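Local coordinates for protein exopolygalacturonate lyase (Vibrio vulnificus, PDB 5A29) that probably cleaves pectate by beta-elimination, as a manganese-binding lyase of polysaccharide lyase family 2, at residues Ile40-Val43 against Leu44-Arg48; Ser82-Ala85 against Asn86-Asn89; Asn365-Arg368 against Leu369-Pro373; Tyr416-Pro419 against Ile420-Tyr424. All blocks are in the same frame, centred on the assembly; numbering follows the deposited sequence.

Contact 1: residues Ile40-Val43 against Leu44-Arg48; sequences IDNV and LQEGR
Asn42 and Glu46, one helical turn apart, lie side by side and point the same way, with amide and carboxylate planes 27° apart. Glu46 OE1 lies 3.7 Å from Asn42 CB, reached because the glutamate chain runs extended beyond CG (chi2 175°). A water spans the pair, giving one hydrogen bond to Asn42 OD1 (2.9 Å) and the other to Glu46 OE2 (2.8 Å). The carboxylate is also paired with Arg66, and Asn42 ND2 donates to the Gly504 carbonyl, fixing both polar ends from outside the helix. On another side of the turn Ile40 CG2 rests on Leu44 CD1 at 3.8 Å, the two side chains running alongside each other.

Beneath them, Leu44 N bonds Ile40 O (2.9 Å) and Gly47 N bonds Val43 O (2.8 Å), Gly47 being the first residue to leave helical geometry. Arg48 then folds back: its NH1 lies 3.0 Å from Leu44 O, on an in-plane lone pair, and its NH2 forms a salt bridge with Glu109.

This C-terminal end of helix 27-46 packs through Ile40, Val43 and Leu44 against helix 88-101, through Leu44 and Arg48 against helix 105-120, and through Asn42 and Val43 against Tyr505 of strand 505-506.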
loop_
_atom_site.group_PDB
_atom_site.type_symbol
_atom_site.label_atom_id
_atom_site.label_comp_id
_atom_site.label_asym_id
_atom_site.label_seq_id
_atom_site.Cartn_x
_atom_site.Cartn_y
_atom_site.Cartn_z
ATOM N N ILE A 40 -1.970 -19.576 11.332
ATOM C CA ILE A 40 -0.723 -19.179 12.004
ATOM C C ILE A 40 0.180 -20.382 12.290
ATOM O O ILE A 40 1.404 -20.336 12.067
ATOM C CB ILE A 40 -1.034 -18.336 13.263
ATOM C CG1 ILE A 40 -1.599 -16.930 12.858
ATOM C CG2 ILE A 40 0.135 -18.275 14.263
ATOM C CD1 ILE A 40 -2.248 -16.188 14.054
ATOM N N ASP A 41 -0.425 -21.474 12.794
ATOM C CA ASP A 41 0.341 -22.697 13.086
ATOM C C ASP A 41 1.012 -23.250 11.841
ATOM O O ASP A 41 2.147 -23.637 11.918
ATOM C CB ASP A 41 -0.582 -23.778 13.676
ATOM C CG ASP A 41 -1.033 -23.433 15.098
ATOM O OD1 ASP A 41 -0.362 -22.595 15.751
ATOM O OD2 ASP A 41 -2.075 -23.961 15.552
ATOM N N ASN A 42 0.308 -23.245 10.708
ATOM C CA ASN A 42 0.827 -23.685 9.432
ATOM C C ASN A 42 2.021 -22.838 9.006
ATOM O O ASN A 42 3.066 -23.362 8.640
ATOM C CB ASN A 42 -0.256 -23.648 8.353
ATOM C CG ASN A 42 -1.266 -24.799 8.511
ATOM O OD1 ASN A 42 -0.945 -25.811 9.170
ATOM N ND2 ASN A 42 -2.427 -24.680 7.920
ATOM N N VAL A 43 1.859 -21.512 9.065
ATOM C CA VAL A 43 2.953 -20.631 8.669
ATOM C C VAL A 43 4.178 -20.871 9.508
ATOM O O VAL A 43 5.283 -20.927 8.964
ATOM C CB VAL A 43 2.551 -19.161 8.789
ATOM C CG1 VAL A 43 3.766 -18.271 8.532
ATOM C CG2 VAL A 43 1.447 -18.881 7.791
ATOM N N LEU A 44 4.004 -20.943 10.821
ATOM C CA LEU A 44 5.182 -21.035 11.719
ATOM C C LEU A 44 5.910 -22.401 11.600
ATOM O O LEU A 44 7.122 -22.503 11.905
ATOM C CB LEU A 44 4.801 -20.781 13.175
ATOM C CG LEU A 44 4.277 -19.349 13.528
ATOM C CD1 LEU A 44 3.686 -19.283 14.936
ATOM C CD2 LEU A 44 5.299 -18.240 13.272
ATOM N N GLN A 45 5.179 -23.404 11.149
ATOM C CA GLN A 45 5.734 -24.771 10.868
ATOM C C GLN A 45 6.242 -24.885 9.464
ATOM O O GLN A 45 7.447 -25.078 9.265
ATOM C CB GLN A 45 4.664 -25.870 11.115
ATOM C CG GLN A 45 5.159 -27.268 10.689
ATOM C CD GLN A 45 6.281 -27.721 11.586
ATOM O OE1 GLN A 45 6.115 -27.763 12.799
ATOM N NE2 GLN A 45 7.454 -28.016 11.015
ATOM N N GLU A 46 5.347 -24.817 8.485
ATOM C CA GLU A 46 5.701 -25.032 7.111
ATOM C C GLU A 46 6.558 -23.903 6.537
ATOM O O GLU A 46 7.251 -24.107 5.526
ATOM C CB GLU A 46 4.460 -25.253 6.273
ATOM C CG GLU A 46 3.592 -26.354 6.889
ATOM C CD GLU A 46 2.289 -26.508 6.150
ATOM O OE1 GLU A 46 1.631 -25.476 5.818
ATOM O OE2 GLU A 46 1.908 -27.684 5.928
ATOM N N GLY A 47 6.498 -22.708 7.156
ATOM C CA GLY A 47 7.291 -21.589 6.639
ATOM C C GLY A 47 8.704 -21.531 7.228
ATOM O O GLY A 47 9.376 -20.517 7.077
ATOM N N ARG A 48 9.127 -22.564 7.967
ATOM C CA ARG A 48 10.508 -22.647 8.523
ATOM C C ARG A 48 11.339 -23.626 7.666
ATOM O O ARG A 48 10.804 -24.642 7.194
ATOM C CB ARG A 48 10.524 -23.069 10.004
ATOM C CG ARG A 48 10.717 -21.924 11.004
ATOM C CD ARG A 48 9.691 -20.811 10.737
ATOM N NE ARG A 48 9.948 -19.617 11.552
ATOM C CZ ARG A 48 9.405 -19.399 12.730
ATOM N NH1 ARG A 48 8.555 -20.278 13.271
ATOM N NH2 ARG A 48 9.710 -18.315 13.402
HETATM O O HOH W 1 -0.461 -28.107 7.406
#

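Contact 2: residues Ser82-Ala85 against Asn86-Asn89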
loop_
_atom_site.group_PDB
_atom_site.type_symbol
_atom_site.label_atom_id
_atom_site.label_comp_id
_atom_site.label_asym_id
_atom_site.label_seq_id
_atom_site.Cartn_x
_atom_site.Cartn_y
_atom_site.Cartn_z
ATOM N N SER A 82 13.031 -15.538 1.783
ATOM C CA SER A 82 12.578 -14.853 2.999
ATOM C C SER A 82 12.746 -13.297 2.844
ATOM O O SER A 82 13.857 -12.761 2.962
ATOM C CB SER A 82 13.400 -15.339 4.172
ATOM O OG SER A 82 13.006 -14.749 5.400
ATOM N N ASN A 83 11.637 -12.581 2.667
ATOM C CA ASN A 83 11.691 -11.111 2.442
ATOM C C ASN A 83 10.824 -10.478 3.506
ATOM O O ASN A 83 9.614 -10.507 3.403
ATOM C CB ASN A 83 11.178 -10.819 1.024
ATOM C CG ASN A 83 11.444 -9.365 0.602
ATOM O OD1 ASN A 83 11.485 -8.482 1.438
ATOM N ND2 ASN A 83 11.596 -9.136 -0.666
ATOM N N PHE A 84 11.453 -9.919 4.539
ATOM C CA PHE A 84 10.800 -9.379 5.695
ATOM C C PHE A 84 9.858 -8.232 5.320
ATOM O O PHE A 84 8.858 -8.044 6.040
ATOM C CB PHE A 84 11.855 -8.922 6.728
ATOM C CG PHE A 84 11.325 -8.599 8.103
ATOM C CD1 PHE A 84 10.561 -9.531 8.837
ATOM C CD2 PHE A 84 11.618 -7.379 8.698
ATOM C CE1 PHE A 84 10.132 -9.275 10.124
ATOM C CE2 PHE A 84 11.171 -7.081 9.968
ATOM C CZ PHE A 84 10.434 -8.049 10.723
ATOM N N ALA A 85 10.094 -7.561 4.174
ATOM C CA ALA A 85 9.194 -6.474 3.703
ATOM C C ALA A 85 7.789 -7.031 3.255
ATOM O O ALA A 85 6.810 -6.281 3.159
ATOM C CB ALA A 85 9.846 -5.720 2.541
ATOM N N ASN A 86 7.729 -8.339 2.960
ATOM C CA ASN A 86 6.505 -9.024 2.516
ATOM C C ASN A 86 5.811 -9.803 3.677
ATOM O O ASN A 86 5.055 -10.752 3.412
ATOM C CB ASN A 86 6.856 -10.058 1.398
ATOM C CG ASN A 86 7.436 -9.389 0.144
ATOM O OD1 ASN A 86 7.403 -8.168 0.025
ATOM N ND2 ASN A 86 7.979 -10.178 -0.777
ATOM N N GLN A 87 6.192 -9.520 4.921
ATOM C CA GLN A 87 5.709 -10.297 6.082
ATOM C C GLN A 87 5.186 -9.380 7.141
ATOM O O GLN A 87 4.829 -9.829 8.220
ATOM C CB GLN A 87 6.851 -11.120 6.671
ATOM C CG GLN A 87 7.419 -12.075 5.606
ATOM C CD GLN A 87 8.647 -12.830 6.115
ATOM O OE1 GLN A 87 8.999 -12.758 7.297
ATOM N NE2 GLN A 87 9.310 -13.520 5.214
ATOM N N GLN A 88 5.075 -8.079 6.837
ATOM C CA GLN A 88 4.626 -7.142 7.895
ATOM C C GLN A 88 3.180 -7.419 8.314
ATOM O O GLN A 88 2.805 -7.158 9.478
ATOM C CB GLN A 88 4.829 -5.662 7.444
ATOM C CG GLN A 88 6.290 -5.382 7.001
ATOM C CD GLN A 88 7.216 -5.401 8.217
ATOM O OE1 GLN A 88 6.990 -4.655 9.158
ATOM N NE2 GLN A 88 8.200 -6.322 8.250
ATOM N N ASN A 89 2.347 -7.840 7.359
ATOM C CA ASN A 89 0.965 -8.128 7.726
ATOM C C ASN A 89 0.827 -9.391 8.564
ATOM O O ASN A 89 -0.106 -9.504 9.330
ATOM C CB ASN A 89 0.058 -8.176 6.540
ATOM C CG ASN A 89 -0.064 -6.847 5.918
ATOM O OD1 ASN A 89 -0.393 -5.857 6.606
ATOM N ND2 ASN A 89 0.124 -6.800 4.590
HETATM O O HOH W 2 4.394 -6.614 4.275
#
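Two i+3 to i backbone hydrogen bonds turn the chain ahead of helix 88-101, Asn86 N to Asn83 O (2.9 Å) and Gln87 N to Phe84 O (3.2 Å). Phe84 O takes a second donor, NE2 of Gln88, at 2.9 Å and almost straight (173°); the two N-H groups approach from opposite faces of the carbonyl plane. Gln88 gets there because its chain bends at chi2 (-70°), swinging the amide back over the preceding turn. The same NE2 sits over the centre of one face of the Phe84 ring, with the amide plane nearly perpendicular to it. Gln87 OE1 comes to the edge of that ring, 3.9 Å from Phe84 CD1.

Asn83 and Asn86 stack their amides, the planes 25° apart and Asn86 ND2 3.7 Å from Asn83 CB. Their ends are held separately: Asn83 ND2 donates to the carbonyl of Gly131, Asn86 ND2 to Asp59. Asp59 also accepts from Asn83 N and from Gln87 NE2, which donates to the Leu57 carbonyl too; one carboxylate thus ties together several buried donors. A water joins Ala85 O to Gln88 N.

Asn83 OD1 accepts from Ala85 N (3.2 Å), which defines an Asx turn leading into the 3-10 residues 84-85, with Gln87 at the N-cap position of the helix. This buried strand-to-helix connection lies near the manganese site, the Asn83 side chain about 8 Å from that of His133.

Contact 3: residues Asn365-Arg368 against Leu369-Pro373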
loop_
_atom_site.group_PDB
_atom_site.type_symbol
_atom_site.label_atom_id
_atom_site.label_comp_id
_atom_site.label_asym_id
_atom_site.label_seq_id
_atom_site.Cartn_x
_atom_site.Cartn_y
_atom_site.Cartn_z
ATOM N N ASN A 365 -13.097 16.460 -3.558
ATOM C CA ASN A 365 -12.865 17.179 -4.860
ATOM C C ASN A 365 -12.582 16.143 -5.960
ATOM O O ASN A 365 -13.010 16.325 -7.086
ATOM C CB ASN A 365 -11.685 18.130 -4.676
ATOM C CG ASN A 365 -12.127 19.399 -3.916
ATOM O OD1 ASN A 365 -13.241 19.784 -4.077
ATOM N ND2 ASN A 365 -11.268 20.040 -3.195
ATOM N N PHE A 366 -11.943 15.041 -5.587
ATOM C CA PHE A 366 -11.772 13.919 -6.585
ATOM C C PHE A 366 -13.088 13.309 -6.957
ATOM O O PHE A 366 -13.407 13.166 -8.162
ATOM C CB PHE A 366 -10.876 12.838 -5.996
ATOM C CG PHE A 366 -10.719 11.629 -6.917
ATOM C CD1 PHE A 366 -9.974 11.758 -8.115
ATOM C CD2 PHE A 366 -11.463 10.452 -6.680
ATOM C CE1 PHE A 366 -9.907 10.663 -9.015
ATOM C CE2 PHE A 366 -11.339 9.357 -7.542
ATOM C CZ PHE A 366 -10.567 9.469 -8.716
ATOM N N TYR A 367 -13.885 12.902 -5.942
ATOM C CA TYR A 367 -15.142 12.239 -6.306
ATOM C C TYR A 367 -16.161 13.155 -6.981
ATOM O O TYR A 367 -16.994 12.692 -7.739
ATOM C CB TYR A 367 -15.736 11.463 -5.126
ATOM C CG TYR A 367 -14.870 10.276 -4.743
ATOM C CD1 TYR A 367 -14.889 9.110 -5.531
ATOM C CD2 TYR A 367 -14.041 10.301 -3.641
ATOM C CE1 TYR A 367 -14.135 8.008 -5.206
ATOM C CE2 TYR A 367 -13.265 9.167 -3.291
ATOM C CZ TYR A 367 -13.335 8.026 -4.060
ATOM O OH TYR A 367 -12.539 6.911 -3.806
ATOM N N ARG A 368 -16.115 14.480 -6.731
ATOM C CA ARG A 368 -17.048 15.339 -7.460
ATOM C C ARG A 368 -16.781 15.289 -8.952
ATOM O O ARG A 368 -17.700 15.455 -9.727
ATOM C CB ARG A 368 -16.926 16.832 -6.998
ATOM C CG ARG A 368 -17.383 17.004 -5.557
ATOM C CD ARG A 368 -17.303 18.508 -5.120
ATOM N NE ARG A 368 -17.977 18.673 -3.820
ATOM C CZ ARG A 368 -18.245 19.866 -3.275
ATOM N NH1 ARG A 368 -17.916 21.000 -3.915
ATOM N NH2 ARG A 368 -18.919 19.945 -2.136
ATOM N N LEU A 369 -15.547 15.057 -9.341
ATOM C CA LEU A 369 -15.160 15.038 -10.779
ATOM C C LEU A 369 -15.263 13.621 -11.380
ATOM O O LEU A 369 -15.584 13.482 -12.542
ATOM C CB LEU A 369 -13.670 15.453 -10.906
ATOM C CG LEU A 369 -13.383 16.891 -10.434
ATOM C CD1 LEU A 369 -11.883 17.128 -10.684
ATOM C CD2 LEU A 369 -14.247 17.813 -11.279
ATOM N N ALA A 370 -14.957 12.591 -10.600
ATOM C CA ALA A 370 -14.705 11.239 -11.158
ATOM C C ALA A 370 -15.833 10.254 -10.866
ATOM O O ALA A 370 -15.961 9.243 -11.568
ATOM C CB ALA A 370 -13.422 10.669 -10.582
ATOM N N TYR A 371 -16.674 10.519 -9.857
ATOM C CA TYR A 371 -17.591 9.450 -9.420
ATOM C C TYR A 371 -18.880 9.511 -10.184
ATOM O O TYR A 371 -19.415 10.588 -10.426
ATOM C CB TYR A 371 -17.922 9.581 -7.900
ATOM C CG TYR A 371 -18.705 8.417 -7.330
ATOM C CD1 TYR A 371 -18.102 7.132 -7.212
ATOM C CD2 TYR A 371 -19.985 8.591 -6.818
ATOM C CE1 TYR A 371 -18.809 6.063 -6.670
ATOM C CE2 TYR A 371 -20.697 7.518 -6.317
ATOM C CZ TYR A 371 -20.059 6.260 -6.215
ATOM O OH TYR A 371 -20.681 5.172 -5.657
ATOM N N ASN A 372 -19.411 8.344 -10.573
ATOM C CA ASN A 372 -20.737 8.302 -11.194
ATOM C C ASN A 372 -21.728 7.610 -10.257
ATOM O O ASN A 372 -21.719 6.374 -10.123
ATOM C CB ASN A 372 -20.666 7.464 -12.479
ATOM C CG ASN A 372 -21.963 7.501 -13.277
ATOM O OD1 ASN A 372 -23.029 7.879 -12.776
ATOM N ND2 ASN A 372 -21.871 7.090 -14.562
ATOM N N PRO A 373 -22.624 8.380 -9.649
ATOM C CA PRO A 373 -23.485 7.792 -8.618
ATOM C C PRO A 373 -24.575 6.901 -9.220
ATOM O O PRO A 373 -25.195 6.170 -8.511
ATOM C CB PRO A 373 -24.084 9.018 -7.893
ATOM C CG PRO A 373 -23.975 10.143 -8.858
ATOM C CD PRO A 373 -22.749 9.851 -9.735
HETATM O O HOH W 3 -19.605 12.973 -9.151
#
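Phe366 and Ala370 meet face-on: the Ala370 methyl lies over one face of the Phe366 ring, CB 3.9 Å from the centroid and 23° off the normal, a CH-pi contact displaced toward the rim near CZ. With CG anti to the backbone N (chi1 177°), Phe366 swings its ring along the helix toward the next turn, beneath that methyl. The neighbouring aromatic is turned differently. Tyr367 presents its edge to the following turn, CD1 approaching Tyr371 CB at 3.9 Å, and the two tyrosine side chains pass at a slant. Phe366 and Tyr367 themselves make an edge-to-face contact, Phe366 CD2 standing over the centre of the Tyr367 ring.

The backbone beneath is winding out of the helix. Phe366 O receives both Leu369 N (3.1 Å) and Ala370 N (2.9 Å), the first from well above the carbonyl plane, the second nearly in line with C=O. Tyr371 N still bonds to Tyr367 O (3.1 Å), although Tyr371 has left helical geometry, and a water lies within bonding distance of Tyr367 O and Tyr371 O.

Here helix 353-370 passes into a short, weakly bonded strand about 371-372, antiparallel to 377-378. Tyr367 and Tyr371 both pack on Leu435 and Met439 of helix 430-442, where Tyr371 OH bonds Asn438; Phe366 packs on Asp332 and, with Tyr367, on Val336 of helix 331-349, while Ile378 touches all three aromatics.

Contact 4: residues Tyr416-Pro419 against Ile420-Tyr424; sequences YLLP and ILRAY. With EDO (1,2-ethanediol), chain F.
The Arg422 guanidinium carries Leu418 on one face and a 1,2-ethanediol molecule at its edge. Leu418 CD2 stands 3.9 Å above the plane, offset toward the rim on the NH2 side, while its CG lies close to NE. In the plane itself, NH2 donates to O1 of the ethanediol over 2.9 Å, almost straight at 173°. The arginine chain is extended from CG to NE, which lays the flat group alongside the Leu418 branches. NE forms a salt bridge with Glu475 and NH1 donates to the carbonyl of Tyr542, so all three nitrogens have partners and the rotation of the group is fixed.

One residue earlier in each turn the contact is purely apolar: Leu417 CG meets Leu421 CD1 at 3.7 Å, next to helix 430-442. Regular helical bonds support both pairs, Leu421 N to Leu417 O (3.0 Å) and Arg422 N to Leu418 O (2.8 Å).

The ethanediol, probably from the crystallisation liquor, also bonds Glu475 and Gln478 of helix 467-480. Chemically, then, a leucine covers one flat face, where no N-H points, of a cation whose N-H edges are turned to oxygen acceptors, and the nearby glutamate would be expected to offset the arginine's positive charge where the helices pack.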
loop_
_atom_site.group_PDB
_atom_site.type_symbol
_atom_site.label_atom_id
_atom_site.label_comp_id
_atom_site.label_asym_id
_atom_site.label_seq_id
_atom_site.Cartn_x
_atom_site.Cartn_y
_atom_site.Cartn_z
ATOM N N TYR A 416 -12.002 1.492 -1.924
ATOM C CA TYR A 416 -12.084 2.988 -1.983
ATOM C C TYR A 416 -13.082 3.505 -0.918
ATOM O O TYR A 416 -13.035 4.678 -0.504
ATOM C CB TYR A 416 -12.636 3.477 -3.337
ATOM C CG TYR A 416 -11.564 3.446 -4.417
ATOM C CD1 TYR A 416 -10.371 2.712 -4.243
ATOM C CD2 TYR A 416 -11.759 4.119 -5.613
ATOM C CE1 TYR A 416 -9.414 2.649 -5.259
ATOM C CE2 TYR A 416 -10.804 4.058 -6.632
ATOM C CZ TYR A 416 -9.654 3.330 -6.458
ATOM O OH TYR A 416 -8.749 3.277 -7.517
ATOM N N LEU A 417 -13.990 2.644 -0.536
ATOM C CA LEU A 417 -14.919 2.925 0.573
ATOM C C LEU A 417 -14.246 3.195 1.908
ATOM O O LEU A 417 -14.704 4.073 2.712
ATOM C CB LEU A 417 -15.955 1.782 0.685
ATOM C CG LEU A 417 -16.933 1.906 1.891
ATOM C CD1 LEU A 417 -17.910 3.063 1.693
ATOM C CD2 LEU A 417 -17.761 0.609 1.974
ATOM N N LEU A 418 -13.211 2.401 2.233
ATOM C CA LEU A 418 -12.628 2.505 3.567
ATOM C C LEU A 418 -12.123 3.916 3.982
ATOM O O LEU A 418 -12.363 4.339 5.119
ATOM C CB LEU A 418 -11.535 1.443 3.745
ATOM C CG LEU A 418 -10.951 1.317 5.197
ATOM C CD1 LEU A 418 -12.073 0.829 6.126
ATOM C CD2 LEU A 418 -9.873 0.255 5.122
ATOM N N PRO A 419 -11.387 4.614 3.096
ATOM C CA PRO A 419 -10.937 5.974 3.430
ATOM C C PRO A 419 -12.116 6.921 3.619
ATOM O O PRO A 419 -11.994 7.863 4.426
ATOM C CB PRO A 419 -10.081 6.406 2.211
ATOM C CG PRO A 419 -9.698 5.134 1.543
ATOM C CD PRO A 419 -10.827 4.152 1.802
ATOM N N ILE A 420 -13.199 6.742 2.856
ATOM C CA ILE A 420 -14.344 7.638 2.965
ATOM C C ILE A 420 -14.958 7.434 4.373
ATOM O O ILE A 420 -15.300 8.399 5.053
ATOM C CB ILE A 420 -15.357 7.354 1.873
ATOM C CG1 ILE A 420 -14.757 7.786 0.515
ATOM C CG2 ILE A 420 -16.724 8.019 2.107
ATOM C CD1 ILE A 420 -15.561 7.181 -0.561
ATOM N N LEU A 421 -15.065 6.184 4.808
ATOM C CA LEU A 421 -15.601 5.878 6.153
ATOM C C LEU A 421 -14.651 6.340 7.238
ATOM O O LEU A 421 -15.132 6.926 8.253
ATOM C CB LEU A 421 -15.860 4.355 6.336
ATOM C CG LEU A 421 -17.004 3.843 5.421
ATOM C CD1 LEU A 421 -17.174 2.292 5.550
ATOM C CD2 LEU A 421 -18.337 4.593 5.674
ATOM N N ARG A 422 -13.347 6.141 7.077
ATOM C CA ARG A 422 -12.448 6.641 8.116
ATOM C C ARG A 422 -12.458 8.158 8.229
ATOM O O ARG A 422 -12.390 8.702 9.332
ATOM C CB ARG A 422 -11.027 6.158 7.956
ATOM C CG ARG A 422 -10.962 4.648 8.264
ATOM C CD ARG A 422 -9.539 4.138 8.206
ATOM N NE ARG A 422 -9.531 2.693 8.557
ATOM C CZ ARG A 422 -8.440 1.952 8.487
ATOM N NH1 ARG A 422 -7.293 2.528 8.108
ATOM N NH2 ARG A 422 -8.495 0.645 8.796
ATOM N N ALA A 423 -12.601 8.811 7.069
ATOM C CA ALA A 423 -12.628 10.268 7.033
ATOM C C ALA A 423 -13.916 10.689 7.756
ATOM O O ALA A 423 -13.905 11.669 8.513
ATOM C CB ALA A 423 -12.660 10.744 5.553
ATOM N N TYR A 424 -15.056 10.094 7.417
ATOM C CA TYR A 424 -16.345 10.419 8.080
ATOM C C TYR A 424 -16.241 10.260 9.599
ATOM O O TYR A 424 -16.749 11.117 10.380
ATOM C CB TYR A 424 -17.515 9.578 7.533
ATOM C CG TYR A 424 -18.820 10.061 8.106
ATOM C CD1 TYR A 424 -19.293 9.568 9.367
ATOM C CD2 TYR A 424 -19.566 11.055 7.465
ATOM C CE1 TYR A 424 -20.501 10.059 9.908
ATOM C CE2 TYR A 424 -20.755 11.574 8.024
ATOM C CZ TYR A 424 -21.202 11.067 9.247
ATOM O OH TYR A 424 -22.351 11.547 9.799
HETATM C C1 EDO F . -11.595 -1.322 10.534
HETATM O O1 EDO F . -11.131 -0.359 9.595
HETATM C C2 EDO F . -10.839 -1.097 11.843
HETATM O O2 EDO F . -11.305 0.137 12.408
#

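In the fold
Along the chain the four contacts come in series. Contact 1 closes helix 27-46, and contact 2 links strand 78-82 to helix 88-101; their centres lie about 14 Å apart on the same side of the chain's centre, and helix 88-101 packs against contact 1. Contacts 3 and 4, at the end of helix 353-370 and on helix 417-426, are on the far side from contact 2, their centres about 35 and 26 Å from its own. They touch directly: Tyr367 OH lies 3.4 Å from Tyr416 CD2, and each contact also packs on helix 430-442. Contacts 1 and 2 therefore belong to one region and contacts 3 and 4 to another, contact 2 being nearest the manganese site.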